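Local coordinates for protein dehydroquinate synthase (Thermus thermophilus, PDB 1UJN) that probably catalyses the conversion of 3-deoxy-D-arabino-heptulosonate 7-phosphate to 3-dehydroquinate and phosphate, using NAD(+) and a divalent zinc or cobalt ion, at residues 38-41 with 42-46; 74-77 with 78-82; 117-120 with 121-124. All blocks are in the same frame, centred on the assembly; numbering follows the deposited sequence.

Contact 1. Residues 38-41 with 42-46; sequences RVEG and FAQEV
Val-39 takes the N-cap position of helix 40-50, and its carbonyl accepts the amide of Ala-43, four residues on. Ala-43 N donates to Val-39 O at 2.9 Å. The methyl of Ala-43 also lies against that oxygen. The isopropyl group of Val-39 is buried and packs on Val-91 of strand 87-92, as does Phe-42.

Glu-40 makes two bonds to the same partner one turn on. Its carbonyl takes Gln-44 N at 2.7 Å. Its carboxylate takes the side-chain amide, Gln-44 NE2 to Glu-40 OE1 at 3.1 Å. The two side chains run side by side and point the same way. Glu-40 is fully extended, with CG anti to the backbone N (chi1 -179°). Gln-44 instead bends at chi2 (-72°), which turns its amide toward the carboxylate. OE1 uses its anti lone pair and lies close to the amide plane, although the carboxylate and amide planes are 36° apart. The aliphatic parts also touch, Glu-40 CG to Gln-44 CG at 3.8 Å. A leucine in place of Gln-44 would probably leave Glu-40 OE1 without this amide donor and its carboxylate freer to turn.

Gly-41 O accepts Glu-45 N at 3.2 Å. Glu-45 OE2 forms a salt bridge with Arg-157. It also lies at the edge of the Phe-42 ring, while Val-46 CG2 packs over one face of that ring.

These are the N-terminal two turns of an amphipathic helix in a beta-alpha-beta unit, between strands 31-36 and 55-58. Its apolar side lies on the sheet, and an i to i+4 polar pair lies on its outer side.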
ATOM      1  N   ARG A  38      -9.411 -24.844   5.156  1.00 30.75           N
ATOM      2  CA  ARG A  38     -10.784 -25.326   5.295  1.00 31.54           C
ATOM      3  C   ARG A  38     -11.489 -25.601   3.976  1.00 29.81           C
ATOM      4  O   ARG A  38     -12.394 -26.433   3.918  1.00 29.36           O
ATOM      5  CB  ARG A  38     -11.635 -24.324   6.076  1.00 35.74           C
ATOM      6  CG  ARG A  38     -11.622 -24.496   7.572  1.00 39.78           C
ATOM      7  CD  ARG A  38     -12.796 -23.750   8.202  1.00 42.24           C
ATOM      8  NE  ARG A  38     -14.090 -24.212   7.691  1.00 45.67           N
ATOM      9  CZ  ARG A  38     -14.701 -23.735   6.606  1.00 45.65           C
ATOM     10  NH1 ARG A  38     -14.146 -22.766   5.891  1.00 47.58           N
ATOM     11  NH2 ARG A  38     -15.873 -24.232   6.233  1.00 44.98           N
ATOM     12  N   VAL A  39     -11.105 -24.887   2.924  1.00 27.04           N
ATOM     13  CA  VAL A  39     -11.738 -25.083   1.627  1.00 25.56           C
ATOM     14  C   VAL A  39     -10.750 -25.490   0.542  1.00 24.61           C
ATOM     15  O   VAL A  39     -10.876 -25.070  -0.604  1.00 22.38           O
ATOM     16  CB  VAL A  39     -12.501 -23.810   1.171  1.00 26.81           C
ATOM     17  CG1 VAL A  39     -13.719 -23.590   2.064  1.00 29.34           C
ATOM     18  CG2 VAL A  39     -11.577 -22.595   1.222  1.00 25.52           C
ATOM     19  N   GLU A  40      -9.783 -26.328   0.901  1.00 26.01           N
ATOM     20  CA  GLU A  40      -8.791 -26.773  -0.065  1.00 27.35           C
ATOM     21  C   GLU A  40      -9.432 -27.448  -1.272  1.00 27.09           C
ATOM     22  O   GLU A  40      -8.973 -27.269  -2.401  1.00 25.45           O
ATOM     23  CB  GLU A  40      -7.787 -27.734   0.577  1.00 30.65           C
ATOM     24  CG  GLU A  40      -6.721 -28.197  -0.417  1.00 34.62           C
ATOM     25  CD  GLU A  40      -5.570 -28.936   0.229  1.00 37.80           C
ATOM     26  OE1 GLU A  40      -4.598 -29.248  -0.494  1.00 39.15           O
ATOM     27  OE2 GLU A  40      -5.632 -29.201   1.449  1.00 39.61           O
ATOM     28  N   GLY A  41     -10.487 -28.227  -1.033  1.00 26.33           N
ATOM     29  CA  GLY A  41     -11.163 -28.907  -2.126  1.00 25.40           C
ATOM     30  C   GLY A  41     -11.557 -27.943  -3.229  1.00 24.99           C
ATOM     31  O   GLY A  41     -11.242 -28.149  -4.403  1.00 24.48           O
ATOM     32  N   PHE A  42     -12.245 -26.872  -2.847  1.00 23.84           N
ATOM     33  CA  PHE A  42     -12.682 -25.871  -3.805  1.00 22.96           C
ATOM     34  C   PHE A  42     -11.472 -25.123  -4.360  1.00 20.54           C
ATOM     35  O   PHE A  42     -11.433 -24.776  -5.540  1.00 20.39           O
ATOM     36  CB  PHE A  42     -13.655 -24.889  -3.135  1.00 24.87           C
ATOM     37  CG  PHE A  42     -14.128 -23.789  -4.041  1.00 25.67           C
ATOM     38  CD1 PHE A  42     -14.694 -24.083  -5.277  1.00 23.86           C
ATOM     39  CD2 PHE A  42     -14.010 -22.456  -3.658  1.00 25.62           C
ATOM     40  CE1 PHE A  42     -15.136 -23.064  -6.124  1.00 26.51           C
ATOM     41  CE2 PHE A  42     -14.450 -21.430  -4.495  1.00 24.49           C
ATOM     42  CZ  PHE A  42     -15.012 -21.734  -5.731  1.00 24.16           C
ATOM     43  N   ALA A  43     -10.488 -24.879  -3.501  1.00 22.65           N
ATOM     44  CA  ALA A  43      -9.276 -24.172  -3.911  1.00 22.46           C
ATOM     45  C   ALA A  43      -8.591 -24.932  -5.045  1.00 25.33           C
ATOM     46  O   ALA A  43      -8.150 -24.336  -6.028  1.00 25.83           O
ATOM     47  CB  ALA A  43      -8.329 -24.027  -2.731  1.00 23.62           C
ATOM     48  N   GLN A  44      -8.513 -26.252  -4.910  1.00 23.64           N
ATOM     49  CA  GLN A  44      -7.889 -27.069  -5.943  1.00 24.53           C
ATOM     50  C   GLN A  44      -8.726 -27.045  -7.217  1.00 24.60           C
ATOM     51  O   GLN A  44      -8.192 -27.141  -8.316  1.00 26.91           O
ATOM     52  CB  GLN A  44      -7.720 -28.511  -5.455  1.00 24.45           C
ATOM     53  CG  GLN A  44      -6.833 -28.655  -4.232  1.00 28.14           C
ATOM     54  CD  GLN A  44      -5.356 -28.417  -4.516  1.00 28.47           C
ATOM     55  OE1 GLN A  44      -4.956 -28.280  -5.673  1.00 29.37           O
ATOM     56  NE2 GLN A  44      -4.542 -28.353  -3.464  1.00 29.67           N
ATOM     57  N   GLU A  45     -10.042 -26.919  -7.074  1.00 24.84           N
ATOM     58  CA  GLU A  45     -10.915 -26.868  -8.240  1.00 24.38           C
ATOM     59  C   GLU A  45     -10.695 -25.550  -8.985  1.00 22.95           C
ATOM     60  O   GLU A  45     -10.644 -25.515 -10.221  1.00 22.58           O
ATOM     61  CB  GLU A  45     -12.383 -26.989  -7.818  1.00 28.62           C
ATOM     62  CG  GLU A  45     -13.342 -26.917  -8.986  1.00 31.96           C
ATOM     63  CD  GLU A  45     -14.790 -27.059  -8.574  1.00 35.16           C
ATOM     64  OE1 GLU A  45     -15.666 -26.936  -9.456  1.00 38.56           O
ATOM     65  OE2 GLU A  45     -15.054 -27.290  -7.378  1.00 38.71           O
ATOM     66  N   VAL A  46     -10.564 -24.465  -8.225  1.00 20.40           N
ATOM     67  CA  VAL A  46     -10.321 -23.153  -8.810  1.00 20.06           C
ATOM     68  C   VAL A  46      -8.989 -23.195  -9.561  1.00 20.64           C
ATOM     69  O   VAL A  46      -8.891 -22.736 -10.700  1.00 20.82           O
ATOM     70  CB  VAL A  46     -10.257 -22.055  -7.708  1.00 19.49           C
ATOM     71  CG1 VAL A  46      -9.774 -20.734  -8.301  1.00 20.21           C
ATOM     72  CG2 VAL A  46     -11.634 -21.870  -7.084  1.00 20.81           C
TER

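Contact 2. Residues 74-77 with 78-82; sequences LSWL and AEKGL
Trp-76 and Lys-80 meet one helical turn apart, the lysine chain running obliquely over the indole. Lys-80 CD sits above one face of the five-membered ring, 4.0 Å from its centroid, in a CH-pi contact. Lys-80 NZ and Trp-76 NE1 are both donors and are not hydrogen-bonded. The indole swings toward the C-terminal end of the helix because its CG is anti to the backbone N (chi1 177°). The lysine bends at unusual torsions, and the position of its end is doubtful.

Past this pair the helix ends in a Schellman motif. Gly-81 has positive phi (74°), which turns the chain out of the helix. Gly-81 N donates to Ala-78 O at 2.8 Å, and Leu-82 N returns to Leu-77 O in a weak bond of 3.4 Å. The same turn brings two leucine side chains across each other, Leu-77 CD2 touching Leu-82 CD1 at 3.5 Å. Both also pack on Ala-32 of strand 31-36.

The preceding turn is regular. Ala-78 N donates to Leu-74 O at 2.9 Å, and Glu-79 N to Ser-75 O at 2.8 Å. This side of the helix meets the second subunit, where Ser-75 OG is hydrogen-bonded to Glu-138 of that chain.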
ATOM      1  N   LEU A  74       4.600 -13.201   1.175  1.00 21.12           N
ATOM      2  CA  LEU A  74       5.405 -12.399   0.258  1.00 20.64           C
ATOM      3  C   LEU A  74       6.670 -13.144  -0.194  1.00 21.37           C
ATOM      4  O   LEU A  74       7.008 -13.153  -1.376  1.00 20.98           O
ATOM      5  CB  LEU A  74       5.776 -11.066   0.916  1.00 20.07           C
ATOM      6  CG  LEU A  74       4.609 -10.088   1.109  1.00 18.77           C
ATOM      7  CD1 LEU A  74       5.018  -9.001   2.094  1.00 19.43           C
ATOM      8  CD2 LEU A  74       4.207  -9.472  -0.235  1.00 20.82           C
ATOM      9  N   SER A  75       7.371 -13.770   0.745  1.00 23.73           N
ATOM     10  CA  SER A  75       8.582 -14.506   0.393  1.00 24.62           C
ATOM     11  C   SER A  75       8.251 -15.710  -0.479  1.00 25.10           C
ATOM     12  O   SER A  75       9.044 -16.108  -1.335  1.00 26.50           O
ATOM     13  CB  SER A  75       9.317 -14.951   1.656  1.00 24.51           C
ATOM     14  OG  SER A  75       9.970 -13.846   2.259  1.00 28.11           O
ATOM     15  N   TRP A  76       7.068 -16.279  -0.267  1.00 25.92           N
ATOM     16  CA  TRP A  76       6.630 -17.431  -1.044  1.00 24.48           C
ATOM     17  C   TRP A  76       6.475 -16.999  -2.504  1.00 25.89           C
ATOM     18  O   TRP A  76       6.927 -17.692  -3.416  1.00 23.84           O
ATOM     19  CB  TRP A  76       5.304 -17.964  -0.484  1.00 26.33           C
ATOM     20  CG  TRP A  76       4.732 -19.113  -1.252  1.00 28.59           C
ATOM     21  CD1 TRP A  76       5.252 -20.371  -1.361  1.00 31.26           C
ATOM     22  CD2 TRP A  76       3.544 -19.099  -2.047  1.00 31.21           C
ATOM     23  NE1 TRP A  76       4.461 -21.143  -2.179  1.00 33.06           N
ATOM     24  CE2 TRP A  76       3.406 -20.387  -2.615  1.00 31.67           C
ATOM     25  CE3 TRP A  76       2.581 -18.124  -2.336  1.00 31.90           C
ATOM     26  CZ2 TRP A  76       2.341 -20.723  -3.456  1.00 33.59           C
ATOM     27  CZ3 TRP A  76       1.517 -18.462  -3.176  1.00 34.28           C
ATOM     28  CH2 TRP A  76       1.411 -19.751  -3.723  1.00 32.26           C
ATOM     29  N   LEU A  77       5.853 -15.841  -2.721  1.00 24.47           N
ATOM     30  CA  LEU A  77       5.666 -15.320  -4.073  1.00 22.56           C
ATOM     31  C   LEU A  77       7.019 -14.987  -4.707  1.00 21.27           C
ATOM     32  O   LEU A  77       7.280 -15.335  -5.861  1.00 21.54           O
ATOM     33  CB  LEU A  77       4.789 -14.063  -4.041  1.00 21.41           C
ATOM     34  CG  LEU A  77       3.346 -14.246  -3.561  1.00 21.11           C
ATOM     35  CD1 LEU A  77       2.634 -12.900  -3.490  1.00 21.87           C
ATOM     36  CD2 LEU A  77       2.620 -15.164  -4.516  1.00 21.91           C
ATOM     37  N   ALA A  78       7.875 -14.317  -3.942  1.00 23.23           N
ATOM     38  CA  ALA A  78       9.202 -13.931  -4.408  1.00 23.87           C
ATOM     39  C   ALA A  78      10.002 -15.163  -4.822  1.00 26.84           C
ATOM     40  O   ALA A  78      10.625 -15.185  -5.878  1.00 28.40           O
ATOM     41  CB  ALA A  78       9.942 -13.179  -3.306  1.00 21.85           C
ATOM     42  N   GLU A  79       9.979 -16.181  -3.972  1.00 30.63           N
ATOM     43  CA  GLU A  79      10.694 -17.424  -4.235  1.00 35.15           C
ATOM     44  C   GLU A  79      10.351 -18.024  -5.597  1.00 36.13           C
ATOM     45  O   GLU A  79      11.224 -18.552  -6.285  1.00 37.32           O
ATOM     46  CB  GLU A  79      10.381 -18.437  -3.132  1.00 39.25           C
ATOM     47  CG  GLU A  79      10.828 -19.850  -3.441  1.00 46.36           C
ATOM     48  CD  GLU A  79      10.499 -20.813  -2.323  1.00 50.33           C
ATOM     49  OE1 GLU A  79      10.028 -20.347  -1.261  1.00 51.88           O
ATOM     50  OE2 GLU A  79      10.715 -22.033  -2.502  1.00 53.18           O
ATOM     51  N   LYS A  80       9.079 -17.948  -5.981  1.00 36.98           N
ATOM     52  CA  LYS A  80       8.639 -18.498  -7.258  1.00 36.86           C
ATOM     53  C   LYS A  80       8.967 -17.558  -8.421  1.00 37.23           C
ATOM     54  O   LYS A  80       8.835 -17.903  -9.588  1.00 38.52           O
ATOM     55  CB  LYS A  80       7.128 -18.725  -7.183  1.00 38.01           C
ATOM     56  CG  LYS A  80       6.777 -20.159  -6.780  1.00 40.99           C
ATOM     57  CD  LYS A  80       6.056 -20.223  -5.432  1.00 42.53           C
ATOM     58  CE  LYS A  80       6.836 -21.030  -4.389  1.00 44.19           C
ATOM     59  NZ  LYS A  80       6.449 -22.438  -4.464  1.00 46.37           N
ATOM     60  N   GLY A  81       9.406 -16.348  -8.095  1.00 35.10           N
ATOM     61  CA  GLY A  81       9.755 -15.388  -9.121  1.00 33.45           C
ATOM     62  C   GLY A  81       8.565 -14.781  -9.841  1.00 32.53           C
ATOM     63  O   GLY A  81       8.684 -14.367 -10.990  1.00 33.55           O
ATOM     64  N   LEU A  82       7.416 -14.719  -9.176  1.00 31.15           N
ATOM     65  CA  LEU A  82       6.229 -14.143  -9.807  1.00 30.52           C
ATOM     66  C   LEU A  82       6.447 -12.673 -10.141  1.00 28.31           C
ATOM     67  O   LEU A  82       6.828 -11.882  -9.280  1.00 26.46           O
ATOM     68  CB  LEU A  82       5.002 -14.298  -8.905  1.00 32.79           C
ATOM     69  CG  LEU A  82       4.381 -15.698  -8.899  1.00 38.18           C
ATOM     70  CD1 LEU A  82       3.226 -15.744  -7.919  1.00 39.43           C
ATOM     71  CD2 LEU A  82       3.898 -16.048 -10.300  1.00 38.24           C
TER

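Contact 3. Residues 117-120 with 121-124; sequences PTTT and LAIV
Thr-119 caps helix 120-126 through its side chain: Ala-122 N donates to Thr-119 OG1 at 3.0 Å. The hydroxyl stands between the backbone N and the carbonyl carbon (chi1 68°), and this places it in front of the amide. The methyl of Ala-122 lies close by, its CB 3.1 Å from the same oxygen. The Thr-119 carbonyl serves the next amide, accepting Ile-123 N at 3.1 Å. The cap residue thus holds two amides of the first turn, one by its side chain and one by its backbone.

Thr-120 O takes Val-124 N at 2.8 Å. Its hydroxyl, OG1, is hydrogen-bonded to Phe-167 O of helix 164-181.

A small apolar contact backs the cap. Pro-117 CB touches Ala-122 CB at 3.6 Å. Pro-117 CG meets Ile-123 CG1 at 3.8 Å, the two side chains crossing at about a right angle.

Thr-118 and Thr-119 are predicted to bind NAD(+), so the turn is probably part of the cofactor site. Leu-121 lies against Glu-173, a predicted zinc ligand on helix 164-181. Pro-117 ends strand 112-117 and rests on Val-152 and Ala-154 of strand 151-155. Ile-123 and Val-124 pack on helix 199-216, so helix 120-126 lies between the sheet and the helical part of the chain.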
ATOM      1  N   PRO A 117     -14.734 -15.610  -2.343  1.00 18.85           N
ATOM      2  CA  PRO A 117     -15.243 -15.699  -0.972  1.00 19.48           C
ATOM      3  C   PRO A 117     -15.946 -17.021  -0.683  1.00 18.89           C
ATOM      4  O   PRO A 117     -16.678 -17.547  -1.518  1.00 20.70           O
ATOM      5  CB  PRO A 117     -16.165 -14.481  -0.867  1.00 18.81           C
ATOM      6  CG  PRO A 117     -16.674 -14.326  -2.267  1.00 18.49           C
ATOM      7  CD  PRO A 117     -15.440 -14.567  -3.109  1.00 18.57           C
ATOM      8  N   THR A 118     -15.696 -17.564   0.502  1.00 20.06           N
ATOM      9  CA  THR A 118     -16.299 -18.834   0.890  1.00 19.92           C
ATOM     10  C   THR A 118     -17.114 -18.747   2.182  1.00 20.14           C
ATOM     11  O   THR A 118     -17.416 -19.766   2.806  1.00 23.84           O
ATOM     12  CB  THR A 118     -15.220 -19.929   1.038  1.00 19.88           C
ATOM     13  OG1 THR A 118     -14.237 -19.508   1.983  1.00 20.00           O
ATOM     14  CG2 THR A 118     -14.547 -20.188  -0.309  1.00 21.25           C
ATOM     15  N   THR A 119     -17.461 -17.532   2.587  1.00 19.24           N
ATOM     16  CA  THR A 119     -18.280 -17.330   3.781  1.00 18.65           C
ATOM     17  C   THR A 119     -19.318 -16.271   3.413  1.00 19.63           C
ATOM     18  O   THR A 119     -19.117 -15.506   2.470  1.00 17.33           O
ATOM     19  CB  THR A 119     -17.468 -16.804   4.995  1.00 20.91           C
ATOM     20  OG1 THR A 119     -17.027 -15.464   4.737  1.00 20.47           O
ATOM     21  CG2 THR A 119     -16.264 -17.703   5.273  1.00 20.34           C
ATOM     22  N   THR A 120     -20.429 -16.220   4.143  1.00 18.98           N
ATOM     23  CA  THR A 120     -21.445 -15.220   3.829  1.00 18.73           C
ATOM     24  C   THR A 120     -20.937 -13.820   4.158  1.00 19.44           C
ATOM     25  O   THR A 120     -21.192 -12.865   3.423  1.00 19.99           O
ATOM     26  CB  THR A 120     -22.753 -15.486   4.602  1.00 18.99           C
ATOM     27  OG1 THR A 120     -22.455 -15.788   5.969  1.00 19.79           O
ATOM     28  CG2 THR A 120     -23.502 -16.657   3.975  1.00 18.72           C
ATOM     29  N   LEU A 121     -20.209 -13.698   5.258  1.00 19.80           N
ATOM     30  CA  LEU A 121     -19.675 -12.399   5.648  1.00 24.13           C
ATOM     31  C   LEU A 121     -18.738 -11.865   4.569  1.00 24.38           C
ATOM     32  O   LEU A 121     -18.744 -10.672   4.270  1.00 23.61           O
ATOM     33  CB  LEU A 121     -18.930 -12.509   6.988  1.00 29.02           C
ATOM     34  CG  LEU A 121     -18.315 -11.222   7.558  1.00 31.59           C
ATOM     35  CD1 LEU A 121     -19.388 -10.150   7.704  1.00 33.76           C
ATOM     36  CD2 LEU A 121     -17.673 -11.522   8.910  1.00 34.01           C
ATOM     37  N   ALA A 122     -17.931 -12.744   3.972  1.00 23.83           N
ATOM     38  CA  ALA A 122     -17.006 -12.309   2.931  1.00 24.10           C
ATOM     39  C   ALA A 122     -17.768 -11.890   1.675  1.00 25.61           C
ATOM     40  O   ALA A 122     -17.373 -10.948   0.990  1.00 26.79           O
ATOM     41  CB  ALA A 122     -16.017 -13.420   2.600  1.00 24.34           C
ATOM     42  N   ILE A 123     -18.861 -12.588   1.374  1.00 21.71           N
ATOM     43  CA  ILE A 123     -19.663 -12.255   0.206  1.00 20.48           C
ATOM     44  C   ILE A 123     -20.384 -10.918   0.397  1.00 21.34           C
ATOM     45  O   ILE A 123     -20.307 -10.032  -0.453  1.00 20.87           O
ATOM     46  CB  ILE A 123     -20.728 -13.350  -0.075  1.00 20.86           C
ATOM     47  CG1 ILE A 123     -20.040 -14.669  -0.441  1.00 19.05           C
ATOM     48  CG2 ILE A 123     -21.663 -12.899  -1.204  1.00 21.05           C
ATOM     49  CD1 ILE A 123     -21.006 -15.826  -0.679  1.00 17.64           C
ATOM     50  N   VAL A 124     -21.067 -10.779   1.529  1.00 21.03           N
ATOM     51  CA  VAL A 124     -21.850  -9.584   1.838  1.00 22.70           C
ATOM     52  C   VAL A 124     -21.047  -8.344   2.205  1.00 24.95           C
ATOM     53  O   VAL A 124     -21.435  -7.230   1.855  1.00 23.29           O
ATOM     54  CB  VAL A 124     -22.859  -9.872   3.000  1.00 24.18           C
ATOM     55  CG1 VAL A 124     -23.605  -8.599   3.394  1.00 27.28           C
ATOM     56  CG2 VAL A 124     -23.850 -10.935   2.565  1.00 26.62           C
TER

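In the fold
Contacts 1 and 3 both lie at helix starts, whereas contact 2 lies at a helix end. Contact 3 is largely buried, its centre about 7 Å from the centre of the chain. Contacts 1 and 2 are partly buried and farther out. Contacts 1 and 3 touch: Phe-42 and Val-39 pack on Thr-118, which brings helix 40-50 up to the predicted NAD(+) site. Contact 2 touches neither. It packs on Ala-32 of strand 31-36, and contact 1 on Leu-33 and Phe-35, on the other face of the sheet. Chemistry follows place. The outer contacts carry long polar chains, a carboxylate-amide pair or a lysine over an indole, while contact 3 relies on a hydroxyl cap and small apolar groups.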